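Local coordinates for protein MAU2 chromatid cohesion factor homolog (Saccharomyces cerevisiae, PDB 4XDN) that pairs with SCC2 in the complex required for cohesin to associate with chromosomes, and so takes part in sister chromatid cohesion, at residues L219-V222 with N223-N227; Y253-K256 with L257-M261. All blocks are in the same frame, centred on the assembly; numbering follows the deposited sequence.

Contact 1 (L219-V222 with N223-N227)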
loop_
_atom_site.group_PDB
_atom_site.type_symbol
_atom_site.label_atom_id
_atom_site.label_comp_id
_atom_site.label_asym_id
_atom_site.label_seq_id
_atom_site.Cartn_x
_atom_site.Cartn_y
_atom_site.Cartn_z
ATOM N N LEU A 219 -12.233 9.380 2.453
ATOM C CA LEU A 219 -10.807 9.180 2.227
ATOM C C LEU A 219 -10.401 7.780 2.675
ATOM O O LEU A 219 -9.618 7.111 2.001
ATOM C CB LEU A 219 -9.986 10.238 2.969
ATOM C CG LEU A 219 -10.060 11.656 2.406
ATOM C CD1 LEU A 219 -9.512 12.659 3.407
ATOM C CD2 LEU A 219 -9.307 11.748 1.093
ATOM N N CYS A 220 -10.936 7.345 3.815
ATOM C CA CYS A 220 -10.713 5.983 4.293
ATOM C C CYS A 220 -11.211 4.995 3.248
ATOM O O CYS A 220 -10.569 3.979 2.976
ATOM C CB CYS A 220 -11.430 5.736 5.627
ATOM S SG CYS A 220 -10.833 6.704 7.039
ATOM N N TYR A 221 -12.362 5.311 2.664
ATOM C CA TYR A 221 -12.985 4.459 1.660
ATOM C C TYR A 221 -12.094 4.326 0.431
ATOM O O TYR A 221 -11.749 3.217 0.023
ATOM C CB TYR A 221 -14.348 5.029 1.263
ATOM C CG TYR A 221 -15.181 4.147 0.358
ATOM C CD1 TYR A 221 -14.991 2.772 0.313
ATOM C CD2 TYR A 221 -16.165 4.697 -0.453
ATOM C CE1 TYR A 221 -15.763 1.972 -0.512
ATOM C CE2 TYR A 221 -16.935 3.908 -1.280
ATOM C CZ TYR A 221 -16.731 2.547 -1.307
ATOM O OH TYR A 221 -17.498 1.761 -2.135
ATOM N N VAL A 222 -11.720 5.462 -0.148
ATOM C CA VAL A 222 -10.899 5.472 -1.352
ATOM C C VAL A 222 -9.575 4.748 -1.114
ATOM O O VAL A 222 -9.148 3.946 -1.945
ATOM C CB VAL A 222 -10.625 6.917 -1.834
ATOM C CG1 VAL A 222 -9.599 6.937 -2.966
ATOM C CG2 VAL A 222 -11.920 7.571 -2.291
ATOM N N ASN A 223 -8.938 5.021 0.021
ATOM C CA ASN A 223 -7.662 4.389 0.337
ATOM C C ASN A 223 -7.809 2.876 0.446
ATOM O O ASN A 223 -6.964 2.128 -0.042
ATOM C CB ASN A 223 -7.080 4.948 1.637
ATOM C CG ASN A 223 -5.556 4.991 1.630
ATOM O OD1 ASN A 223 -4.950 5.868 2.249
ATOM N ND2 ASN A 223 -4.931 4.054 0.917
ATOM N N TYR A 224 -8.883 2.426 1.088
ATOM C CA TYR A 224 -9.162 0.996 1.179
ATOM C C TYR A 224 -9.290 0.370 -0.209
ATOM O O TYR A 224 -8.731 -0.692 -0.473
ATOM C CB TYR A 224 -10.440 0.739 1.979
ATOM C CG TYR A 224 -11.100 -0.579 1.640
ATOM C CD1 TYR A 224 -10.638 -1.771 2.181
ATOM C CD2 TYR A 224 -12.182 -0.631 0.772
ATOM C CE1 TYR A 224 -11.236 -2.977 1.870
ATOM C CE2 TYR A 224 -12.786 -1.832 0.453
ATOM C CZ TYR A 224 -12.308 -3.002 1.004
ATOM O OH TYR A 224 -12.910 -4.197 0.686
ATOM N N LEU A 225 -10.032 1.036 -1.089
ATOM C CA LEU A 225 -10.259 0.527 -2.437
ATOM C C LEU A 225 -8.953 0.464 -3.222
ATOM O O LEU A 225 -8.704 -0.501 -3.943
ATOM C CB LEU A 225 -11.281 1.400 -3.174
ATOM C CG LEU A 225 -12.711 1.378 -2.622
ATOM C CD1 LEU A 225 -13.550 2.457 -3.282
ATOM C CD2 LEU A 225 -13.361 0.014 -2.819
ATOM N N LEU A 226 -8.120 1.489 -3.075
ATOM C CA LEU A 226 -6.829 1.525 -3.752
ATOM C C LEU A 226 -5.898 0.430 -3.232
ATOM O O LEU A 226 -5.157 -0.179 -4.005
ATOM C CB LEU A 226 -6.173 2.894 -3.581
ATOM C CG LEU A 226 -6.751 4.029 -4.428
ATOM C CD1 LEU A 226 -6.199 5.366 -3.959
ATOM C CD2 LEU A 226 -6.446 3.817 -5.905
ATOM N N ASN A 227 -5.941 0.183 -1.926
ATOM C CA ASN A 227 -5.141 -0.879 -1.320
ATOM C C ASN A 227 -5.498 -2.245 -1.889
ATOM O O ASN A 227 -4.641 -3.124 -1.997
ATOM C CB ASN A 227 -5.325 -0.898 0.200
ATOM C CG ASN A 227 -4.828 0.368 0.867
ATOM O OD1 ASN A 227 -4.054 1.125 0.284
ATOM N ND2 ASN A 227 -5.274 0.606 2.098
#
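Y221 and L225 meet one turn apart on the alpha helix 212-228, an i to i+4 pair in the mainly helical body of this SCC4/mau-2 family protein. The Y221 ring springs from a CB that points away from the following turn, yet with CG anti to the backbone N (chi1 -172°) it swings beside the carbonyl carbon and leans outward beside the turn that carries L225. L225 answers from CB outward. Its CB rests near V222 O, its CG sits 3.4 Å from Y221 O and also approaches Y221 CE1, and its CD1 lies over one ring face, 3.8 Å from the centroid of the Y221 ring, a CH-pi contact; CD2 only grazes Y221 CE1. A branched leucine suits this spot because one methyl can cover the ring while its twin brushes the rim. F200 of helix 193-206 stacks with the same tyrosine. Were Y221 an alanine, L225 CD1 would probably lose the ring it covers and F200 its stacking partner. Y224 CD2 comes to the edge of the Y221 ring, while the Y224 hydroxyl hydrogen-bonds to H193 ND1. Farther round the helix V222 and L226 lie alongside one another, with V222 CG1 3.9 Å from L226 CD1.

Contact 2 (Y253-K256 with L257-M261)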
loop_
_atom_site.group_PDB
_atom_site.type_symbol
_atom_site.label_atom_id
_atom_site.label_comp_id
_atom_site.label_asym_id
_atom_site.label_seq_id
_atom_site.Cartn_x
_atom_site.Cartn_y
_atom_site.Cartn_z
ATOM N N TYR A 253 -6.344 17.153 3.892
ATOM C CA TYR A 253 -6.317 17.539 2.487
ATOM C C TYR A 253 -5.050 17.013 1.813
ATOM O O TYR A 253 -5.070 16.655 0.637
ATOM C CB TYR A 253 -6.405 19.056 2.326
ATOM C CG TYR A 253 -6.759 19.473 0.916
ATOM C CD1 TYR A 253 -8.079 19.478 0.485
ATOM C CD2 TYR A 253 -5.773 19.848 0.010
ATOM C CE1 TYR A 253 -8.409 19.853 -0.805
ATOM C CE2 TYR A 253 -6.094 20.223 -1.282
ATOM C CZ TYR A 253 -7.414 20.222 -1.684
ATOM O OH TYR A 253 -7.741 20.596 -2.968
ATOM N N ALA A 254 -3.950 16.966 2.557
ATOM C CA ALA A 254 -2.714 16.384 2.042
ATOM C C ALA A 254 -2.948 14.919 1.697
ATOM O O ALA A 254 -2.394 14.397 0.728
ATOM C CB ALA A 254 -1.591 16.524 3.055
ATOM N N TRP A 255 -3.781 14.266 2.501
ATOM C CA TRP A 255 -4.140 12.871 2.284
ATOM C C TRP A 255 -4.985 12.747 1.024
ATOM O O TRP A 255 -4.822 11.807 0.248
ATOM C CB TRP A 255 -4.896 12.326 3.499
ATOM C CG TRP A 255 -5.146 10.850 3.479
ATOM C CD1 TRP A 255 -4.557 9.925 2.669
ATOM C CD2 TRP A 255 -6.060 10.129 4.316
ATOM N NE1 TRP A 255 -5.046 8.671 2.950
ATOM C CE2 TRP A 255 -5.971 8.770 3.957
ATOM C CE3 TRP A 255 -6.944 10.502 5.335
ATOM C CZ2 TRP A 255 -6.731 7.781 4.581
ATOM C CZ3 TRP A 255 -7.698 9.518 5.952
ATOM C CH2 TRP A 255 -7.587 8.174 5.573
ATOM N N LYS A 256 -5.888 13.701 0.829
ATOM C CA LYS A 256 -6.704 13.748 -0.378
ATOM C C LYS A 256 -5.806 13.850 -1.607
ATOM O O LYS A 256 -5.963 13.093 -2.564
ATOM C CB LYS A 256 -7.676 14.930 -0.325
ATOM C CG LYS A 256 -8.511 15.138 -1.581
ATOM C CD LYS A 256 -8.375 16.566 -2.093
ATOM C CE LYS A 256 -9.231 16.812 -3.325
ATOM N NZ LYS A 256 -8.529 17.659 -4.336
ATOM N N LEU A 257 -4.861 14.785 -1.568
ATOM C CA LEU A 257 -3.952 15.002 -2.685
ATOM C C LEU A 257 -3.096 13.769 -2.951
ATOM O O LEU A 257 -2.861 13.407 -4.103
ATOM C CB LEU A 257 -3.061 16.214 -2.415
ATOM C CG LEU A 257 -3.782 17.562 -2.349
ATOM C CD1 LEU A 257 -2.831 18.645 -1.874
ATOM C CD2 LEU A 257 -4.374 17.930 -3.702
ATOM N N ALA A 258 -2.634 13.124 -1.884
ATOM C CA ALA A 258 -1.828 11.917 -2.018
ATOM C C ALA A 258 -2.624 10.819 -2.708
ATOM O O ALA A 258 -2.113 10.131 -3.591
ATOM C CB ALA A 258 -1.349 11.443 -0.659
ATOM N N LEU A 259 -3.879 10.660 -2.306
ATOM C CA LEU A 259 -4.721 9.617 -2.867
ATOM C C LEU A 259 -5.013 9.885 -4.339
ATOM O O LEU A 259 -5.109 8.952 -5.133
ATOM C CB LEU A 259 -6.027 9.498 -2.081
ATOM C CG LEU A 259 -5.909 8.916 -0.671
ATOM C CD1 LEU A 259 -7.276 8.887 -0.001
ATOM C CD2 LEU A 259 -5.299 7.527 -0.691
ATOM N N GLU A 260 -5.144 11.157 -4.698
ATOM C CA GLU A 260 -5.381 11.526 -6.086
ATOM C C GLU A 260 -4.150 11.203 -6.935
ATOM O O GLU A 260 -4.268 10.879 -8.114
ATOM C CB GLU A 260 -5.743 13.009 -6.195
ATOM C CG GLU A 260 -7.156 13.329 -5.720
ATOM C CD GLU A 260 -7.496 14.807 -5.816
ATOM O OE1 GLU A 260 -6.582 15.644 -5.664
ATOM O OE2 GLU A 260 -8.680 15.133 -6.044
ATOM N N MET A 261 -2.974 11.288 -6.323
ATOM C CA MET A 261 -1.733 10.914 -6.992
ATOM C C MET A 261 -1.675 9.408 -7.230
ATOM O O MET A 261 -1.295 8.956 -8.311
ATOM C CB MET A 261 -0.524 11.360 -6.168
ATOM C CG MET A 261 0.033 12.718 -6.564
ATOM S SD MET A 261 0.785 12.722 -8.203
ATOM C CE MET A 261 2.186 11.636 -7.944
#
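On one face of the W255 indole lies L259 CD1, offset toward the rim and 4.0 Å from the centroid of the five-membered ring, a CH-pi contact; L259 CG adds a touch at W255 CD1, 3.7 Å away. The indole nitrogen hydrogen-bonds to N223 OD1 on helix 212-228, which supplies the buried N-H with an acceptor. On one face of the Y253 ring rests K256 CD, again near the rim, while L257 CD1 approaches Y253 CE2 obliquely at 3.7 Å. Both leucines stand four residues after their rings, the i to i+4 spacing of the alpha helix 250-266, whose backbone bonds include L259 N to W255 O (3.0 Å) and E260 N to K256 O. The same spacing brings K256 to E260. Lysine suits the place because its methylene chain can lie against a ring before its charge finds a mate: CG is anti to the backbone N (chi1 176°), and bends at chi2 and chi4 bring the ammonium to the carboxylate. K256 NZ lies to one side of the carboxylate plane, 3.1 Å from both E260 OE1 and E260 OE2, in a salt bridge whose two hydrogen bonds are each weak. A third weak bond, 3.3 Å, joins K256 NZ to Y253 OH. The glutamate reaches out straight past CG and meets the lysine at a slant; though its bonds are weak, the salt bridge probably compensates the two charges where K256 and E260 are buried. Outside the helix, L257 packs on F278 and F281 of helix 272-291, E260 touches H274 of that helix, and apolar side chains of the chain of another protein pack on W255, A258 and L259.

Overall arrangement
Following the chain from the N terminus, contact 1 comes first, on helix 212-228, after a run of earlier helices; it joins 219-222 to the directly following 223-227. The chain then passes through helices 234-241 and 245-248 before helix 250-266 brings contact 2. Each contact is confined to consecutive residues of one helix, so neither closes a loop; they stand in series, neither nested nor crossing, with centres about 11 Å apart. What joins them is helix-to-helix packing: L219 lies against W255, K256 and L259, while N223 packs on L259. Helix 234-241 touches both contacts through L240, and the chain of another protein packs against residues of each.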